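Major pilin backbone protein T-antigen, T13 (Streptococcus pyogenes, PDB 6BBT) probably forms the backbone of the group A streptococcal pilus as its major pilin subunit, and carries the T13 serotype antigen on the cell surface. Local coordinates at residues K174-Y188 and I228-Y242. Numbering follows the deposited sequence.
Sequences KDFNFTLILEASALY and IGISYKLTEDKADGY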
loop_
_atom_site.group_PDB
_atom_site.type_symbol
_atom_site.label_atom_id
_atom_site.label_comp_id
_atom_site.label_asym_id
_atom_site.label_seq_id
_atom_site.Cartn_x
_atom_site.Cartn_y
_atom_site.Cartn_z
ATOM N N LYS A 174 38.767 4.439 -13.669
ATOM C CA LYS A 174 38.674 3.090 -13.123
ATOM C C LYS A 174 37.240 2.754 -12.724
ATOM O O LYS A 174 36.553 3.564 -12.103
ATOM C CB LYS A 174 39.604 2.934 -11.918
ATOM C CG LYS A 174 39.418 1.633 -11.155
ATOM C CD LYS A 174 40.630 1.321 -10.292
ATOM C CE LYS A 174 40.271 0.375 -9.157
ATOM N NZ LYS A 174 40.032 -1.011 -9.645
ATOM N N ASP A 175 36.796 1.554 -13.086
ATOM C CA ASP A 175 35.440 1.109 -12.766
ATOM C C ASP A 175 35.455 0.298 -11.477
ATOM O O ASP A 175 36.267 -0.608 -11.307
ATOM C CB ASP A 175 34.838 0.283 -13.909
ATOM C CG ASP A 175 34.462 1.131 -15.126
ATOM O OD1 ASP A 175 34.033 2.301 -14.978
ATOM O OD2 ASP A 175 34.577 0.604 -16.249
ATOM N N PHE A 176 34.570 0.656 -10.561
ATOM C CA PHE A 176 34.415 -0.075 -9.318
ATOM C C PHE A 176 33.169 -0.960 -9.424
ATOM O O PHE A 176 32.176 -0.570 -10.041
ATOM C CB PHE A 176 34.342 0.902 -8.159
ATOM C CG PHE A 176 35.604 1.691 -7.967
ATOM C CD1 PHE A 176 35.865 2.812 -8.749
ATOM C CD2 PHE A 176 36.545 1.310 -7.017
ATOM C CE1 PHE A 176 37.034 3.547 -8.579
ATOM C CE2 PHE A 176 37.721 2.037 -6.844
ATOM C CZ PHE A 176 37.961 3.159 -7.622
ATOM N N ASN A 177 33.261 -2.158 -8.854
ATOM C CA ASN A 177 32.251 -3.194 -9.023
ATOM C C ASN A 177 31.368 -3.296 -7.797
ATOM O O ASN A 177 31.860 -3.541 -6.691
ATOM C CB ASN A 177 32.922 -4.531 -9.275
ATOM C CG ASN A 177 33.690 -4.534 -10.570
ATOM O OD1 ASN A 177 33.117 -4.321 -11.627
ATOM N ND2 ASN A 177 34.995 -4.703 -10.489
ATOM N N PHE A 178 30.069 -3.117 -8.010
ATOM C CA PHE A 178 29.076 -3.078 -6.946
ATOM C C PHE A 178 28.088 -4.223 -7.080
ATOM O O PHE A 178 27.821 -4.714 -8.189
ATOM C CB PHE A 178 28.276 -1.791 -7.047
ATOM C CG PHE A 178 29.056 -0.578 -6.691
ATOM C CD1 PHE A 178 29.822 0.081 -7.645
ATOM C CD2 PHE A 178 29.044 -0.097 -5.392
ATOM C CE1 PHE A 178 30.556 1.206 -7.306
ATOM C CE2 PHE A 178 29.773 1.032 -5.053
ATOM C CZ PHE A 178 30.528 1.682 -6.013
ATOM N N THR A 179 27.487 -4.572 -5.943
ATOM C CA THR A 179 26.424 -5.563 -5.870
ATOM C C THR A 179 25.304 -4.975 -5.016
ATOM O O THR A 179 25.551 -4.530 -3.910
ATOM C CB THR A 179 26.935 -6.882 -5.252
ATOM O OG1 THR A 179 28.011 -7.400 -6.046
ATOM C CG2 THR A 179 25.848 -7.930 -5.226
ATOM N N LEU A 180 24.090 -4.958 -5.555
ATOM C CA LEU A 180 22.910 -4.553 -4.840
ATOM C C LEU A 180 21.951 -5.729 -4.781
ATOM O O LEU A 180 21.774 -6.443 -5.771
ATOM C CB LEU A 180 22.257 -3.391 -5.567
ATOM C CG LEU A 180 20.946 -2.834 -5.037
ATOM C CD1 LEU A 180 21.133 -2.059 -3.739
ATOM C CD2 LEU A 180 20.331 -1.968 -6.113
ATOM N N ILE A 181 21.323 -5.909 -3.623
ATOM C CA ILE A 181 20.239 -6.858 -3.487
ATOM C C ILE A 181 19.090 -6.146 -2.772
ATOM O O ILE A 181 19.299 -5.432 -1.792
ATOM C CB ILE A 181 20.689 -8.169 -2.793
ATOM C CG1 ILE A 181 19.517 -9.124 -2.593
ATOM C CG2 ILE A 181 21.334 -7.889 -1.463
ATOM C CD1 ILE A 181 19.971 -10.560 -2.393
ATOM N N LEU A 182 17.896 -6.261 -3.340
ATOM C CA LEU A 182 16.684 -5.801 -2.696
ATOM C C LEU A 182 16.075 -7.053 -2.087
ATOM O O LEU A 182 15.775 -7.999 -2.812
ATOM C CB LEU A 182 15.749 -5.186 -3.723
ATOM C CG LEU A 182 16.281 -4.072 -4.614
ATOM C CD1 LEU A 182 15.148 -3.581 -5.478
ATOM C CD2 LEU A 182 16.861 -2.919 -3.819
ATOM N N GLU A 183 15.932 -7.100 -0.768
ATOM C CA GLU A 183 15.417 -8.316 -0.125
ATOM C C GLU A 183 13.912 -8.291 -0.221
ATOM O O GLU A 183 13.307 -7.236 -0.071
ATOM C CB GLU A 183 15.795 -8.407 1.357
ATOM C CG GLU A 183 17.261 -8.258 1.675
ATOM C CD GLU A 183 18.104 -9.449 1.298
ATOM O OE1 GLU A 183 19.325 -9.354 1.521
ATOM O OE2 GLU A 183 17.568 -10.473 0.805
ATOM N N ALA A 184 13.314 -9.447 -0.458
ATOM C CA ALA A 184 11.866 -9.567 -0.426
ATOM C C ALA A 184 11.301 -9.246 0.981
ATOM O O ALA A 184 11.967 -9.450 2.007
ATOM C CB ALA A 184 11.451 -10.966 -0.884
ATOM N N SER A 185 10.103 -8.663 1.000
ATOM C CA SER A 185 9.318 -8.459 2.220
ATOM C C SER A 185 7.984 -9.138 2.012
ATOM O O SER A 185 7.709 -9.655 0.926
ATOM C CB SER A 185 9.113 -6.962 2.489
ATOM O OG SER A 185 8.247 -6.350 1.526
ATOM N N ALA A 186 7.126 -9.104 3.023
ATOM C CA ALA A 186 5.756 -9.610 2.864
ATOM C C ALA A 186 4.944 -8.832 1.807
ATOM O O ALA A 186 4.079 -9.396 1.136
ATOM C CB ALA A 186 5.019 -9.567 4.199
ATOM N N LEU A 187 5.241 -7.547 1.657
ATOM C CA LEU A 187 4.542 -6.686 0.702
ATOM C C LEU A 187 5.078 -6.755 -0.720
ATOM O O LEU A 187 4.314 -6.527 -1.649
ATOM C CB LEU A 187 4.627 -5.227 1.115
ATOM C CG LEU A 187 3.950 -4.663 2.387
ATOM C CD1 LEU A 187 3.415 -3.256 2.089
ATOM C CD2 LEU A 187 2.813 -5.499 2.906
ATOM N N TYR A 188 6.379 -6.979 -0.878
ATOM C CA TYR A 188 7.027 -6.972 -2.192
ATOM C C TYR A 188 7.904 -8.206 -2.312
ATOM O O TYR A 188 8.955 -8.283 -1.707
ATOM C CB TYR A 188 7.848 -5.669 -2.371
ATOM C CG TYR A 188 7.005 -4.450 -2.116
ATOM C CD1 TYR A 188 6.123 -3.988 -3.075
ATOM C CD2 TYR A 188 7.053 -3.790 -0.892
ATOM C CE1 TYR A 188 5.331 -2.874 -2.847
ATOM C CE2 TYR A 188 6.275 -2.679 -0.650
ATOM C CZ TYR A 188 5.400 -2.240 -1.620
ATOM O OH TYR A 188 4.627 -1.148 -1.360
ATOM N N ILE A 228 8.546 1.176 -0.608
ATOM C CA ILE A 228 8.799 1.612 0.761
ATOM C C ILE A 228 8.705 0.415 1.690
ATOM O O ILE A 228 7.795 -0.398 1.575
ATOM C CB ILE A 228 7.841 2.741 1.181
ATOM C CG1 ILE A 228 8.264 4.012 0.454
ATOM C CG2 ILE A 228 7.884 2.959 2.711
ATOM C CD1 ILE A 228 7.292 5.148 0.549
ATOM N N GLY A 229 9.674 0.298 2.588
ATOM C CA GLY A 229 9.662 -0.766 3.581
ATOM C C GLY A 229 10.442 -2.010 3.208
ATOM O O GLY A 229 10.469 -2.953 3.992
ATOM N N ILE A 230 11.070 -2.059 2.030
ATOM C CA ILE A 230 11.940 -3.198 1.732
ATOM C C ILE A 230 13.329 -2.902 2.243
ATOM O O ILE A 230 13.667 -1.755 2.482
ATOM C CB ILE A 230 11.972 -3.597 0.240
ATOM C CG1 ILE A 230 12.483 -2.480 -0.668
ATOM C CG2 ILE A 230 10.589 -4.066 -0.183
ATOM C CD1 ILE A 230 12.852 -3.009 -2.045
ATOM N N SER A 231 14.128 -3.934 2.413
ATOM C CA SER A 231 15.489 -3.769 2.852
ATOM C C SER A 231 16.421 -4.071 1.685
ATOM O O SER A 231 16.104 -4.898 0.828
ATOM C CB SER A 231 15.782 -4.672 4.027
ATOM O OG SER A 231 15.056 -4.255 5.160
ATOM N N TYR A 232 17.545 -3.373 1.641
ATOM C CA TYR A 232 18.570 -3.612 0.633
ATOM C C TYR A 232 19.955 -3.660 1.257
ATOM O O TYR A 232 20.168 -3.138 2.343
ATOM C CB TYR A 232 18.543 -2.535 -0.455
ATOM C CG TYR A 232 18.850 -1.130 0.016
ATOM C CD1 TYR A 232 20.164 -0.665 0.099
ATOM C CD2 TYR A 232 17.822 -0.256 0.385
ATOM C CE1 TYR A 232 20.450 0.629 0.526
ATOM C CE2 TYR A 232 18.099 1.034 0.813
ATOM C CZ TYR A 232 19.410 1.467 0.887
ATOM O OH TYR A 232 19.686 2.753 1.304
ATOM N N LYS A 233 20.894 -4.280 0.558
ATOM C CA LYS A 233 22.279 -4.126 0.920
ATOM C C LYS A 233 23.142 -3.893 -0.314
ATOM O O LYS A 233 22.888 -4.451 -1.392
ATOM C CB LYS A 233 22.780 -5.277 1.775
ATOM C CG LYS A 233 22.845 -6.603 1.101
ATOM C CD LYS A 233 23.567 -7.632 1.971
ATOM C CE LYS A 233 22.696 -8.127 3.111
ATOM N NZ LYS A 233 23.113 -9.494 3.554
ATOM N N LEU A 234 24.126 -3.021 -0.138
ATOM C CA LEU A 234 25.046 -2.631 -1.198
ATOM C C LEU A 234 26.439 -3.014 -0.752
ATOM O O LEU A 234 26.824 -2.740 0.375
ATOM C CB LEU A 234 24.979 -1.127 -1.441
ATOM C CG LEU A 234 25.915 -0.576 -2.530
ATOM C CD1 LEU A 234 25.518 -1.096 -3.904
ATOM C CD2 LEU A 234 25.929 0.947 -2.488
ATOM N N THR A 235 27.187 -3.663 -1.630
ATOM C CA THR A 235 28.599 -3.919 -1.390
ATOM C C THR A 235 29.406 -3.444 -2.587
ATOM O O THR A 235 28.855 -3.211 -3.668
ATOM C CB THR A 235 28.872 -5.412 -1.182
ATOM O OG1 THR A 235 28.432 -6.127 -2.327
ATOM C CG2 THR A 235 28.146 -5.944 0.015
ATOM N N GLU A 236 30.703 -3.273 -2.373
ATOM C CA GLU A 236 31.644 -2.969 -3.449
ATOM C C GLU A 236 32.771 -3.962 -3.338
ATOM O O GLU A 236 33.299 -4.171 -2.264
ATOM C CB GLU A 236 32.201 -1.537 -3.333
ATOM C CG GLU A 236 32.979 -1.061 -4.576
ATOM C CD GLU A 236 33.825 0.186 -4.322
ATOM O OE1 GLU A 236 33.354 1.304 -4.611
ATOM O OE2 GLU A 236 34.967 0.052 -3.834
ATOM N N ASP A 237 33.172 -4.562 -4.444
ATOM C CA ASP A 237 34.362 -5.409 -4.437
ATOM C C ASP A 237 35.602 -4.630 -3.978
ATOM O O ASP A 237 35.729 -3.419 -4.240
ATOM C CB ASP A 237 34.604 -6.013 -5.815
ATOM C CG ASP A 237 33.519 -6.992 -6.222
ATOM O OD1 ASP A 237 32.712 -7.381 -5.363
ATOM O OD2 ASP A 237 33.480 -7.378 -7.400
ATOM N N LYS A 238 36.491 -5.330 -3.265
ATOM C CA LYS A 238 37.756 -4.753 -2.829
ATOM C C LYS A 238 38.508 -4.264 -4.063
ATOM O O LYS A 238 38.589 -4.963 -5.061
ATOM C CB LYS A 238 38.598 -5.785 -2.073
ATOM N N ALA A 239 39.008 -3.039 -3.998
ATOM C CA ALA A 239 39.788 -2.455 -5.085
ATOM C C ALA A 239 41.179 -2.163 -4.532
ATOM O O ALA A 239 41.322 -1.393 -3.589
ATOM C CB ALA A 239 39.122 -1.184 -5.585
ATOM N N ASP A 240 42.197 -2.786 -5.114
ATOM C CA ASP A 240 43.557 -2.691 -4.583
ATOM C C ASP A 240 44.065 -1.264 -4.676
ATOM O O ASP A 240 43.867 -0.598 -5.694
ATOM C CB ASP A 240 44.500 -3.635 -5.323
ATOM C CG ASP A 240 44.102 -5.094 -5.174
ATOM O OD1 ASP A 240 43.688 -5.508 -4.073
ATOM O OD2 ASP A 240 44.202 -5.840 -6.169
ATOM N N GLY A 241 44.668 -0.787 -3.592
ATOM C CA GLY A 241 45.179 0.576 -3.531
ATOM C C GLY A 241 44.142 1.605 -3.137
ATOM O O GLY A 241 44.412 2.804 -3.210
ATOM N N TYR A 242 42.963 1.147 -2.705
ATOM C CA TYR A 242 41.892 2.036 -2.269
ATOM C C TYR A 242 41.303 1.524 -0.980
ATOM O O TYR A 242 41.232 0.316 -0.759
ATOM C CB TYR A 242 40.770 2.099 -3.304
ATOM C CG TYR A 242 41.132 2.755 -4.603
ATOM C CD1 TYR A 242 41.640 2.005 -5.664
ATOM C CD2 TYR A 242 40.948 4.120 -4.791
ATOM C CE1 TYR A 242 41.961 2.601 -6.872
ATOM C CE2 TYR A 242 41.268 4.729 -5.996
ATOM C CZ TYR A 242 41.775 3.962 -7.031
ATOM O OH TYR A 242 42.102 4.559 -8.232
HETATM O O HOH W 1 35.426 -2.450 -6.924
HETATM O O HOH W 2 30.237 -6.009 -5.318
HETATM O O HOH W 3 12.638 -6.225 2.661
HETATM O O HOH W 4 7.874 -3.658 2.657
HETATM O O HOH W 5 5.889 1.322 -2.097
HETATM O O HOH W 6 5.049 0.080 0.920
#
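F178 lies against E236 across an antiparallel strand pair, 176-183 with 231-236, the central two strands of a four-stranded sheet in this transthyretin-clan domain. Backbone bonds run in pairs between T179 and T235 and between I181 and K233. On the buried face, F178, L180 and L182 meet Y232 and L234; Y232 and L234 pack on strand 148-166, and Y232 also on strand 271-279. E236 keeps CG anti to its own backbone N (chi1 -169°), which sets this methylene over the F178 ring face, a CH-pi contact of 4.0 Å from CG to the ring centroid. Its extended chain carries the carboxylate onward past F176 to T244 and, weakly, K163, partners that suit a carboxylate at the margin of an apolar face. Farther along, F176 turns its edge to the face of Y242, planes at 84°, with F176 CZ 3.9 Å from Y242 CZ; A239 is small enough for its CB to sit beside the F176 ring.

The other face is wetter and carries T179, I181, T235 and K233. The aliphatic root of K233 presses on I181, while its amine stays 4.3 Å (NZ to OE1) from E183, beyond a salt bridge. The threonines stand side by side, beta-branched residues that suit an extended strand. T179 OG1 accepts from K212 and donates to a water at 2.7 Å, and that water donates in turn to D237 OD1 at 2.8 Å.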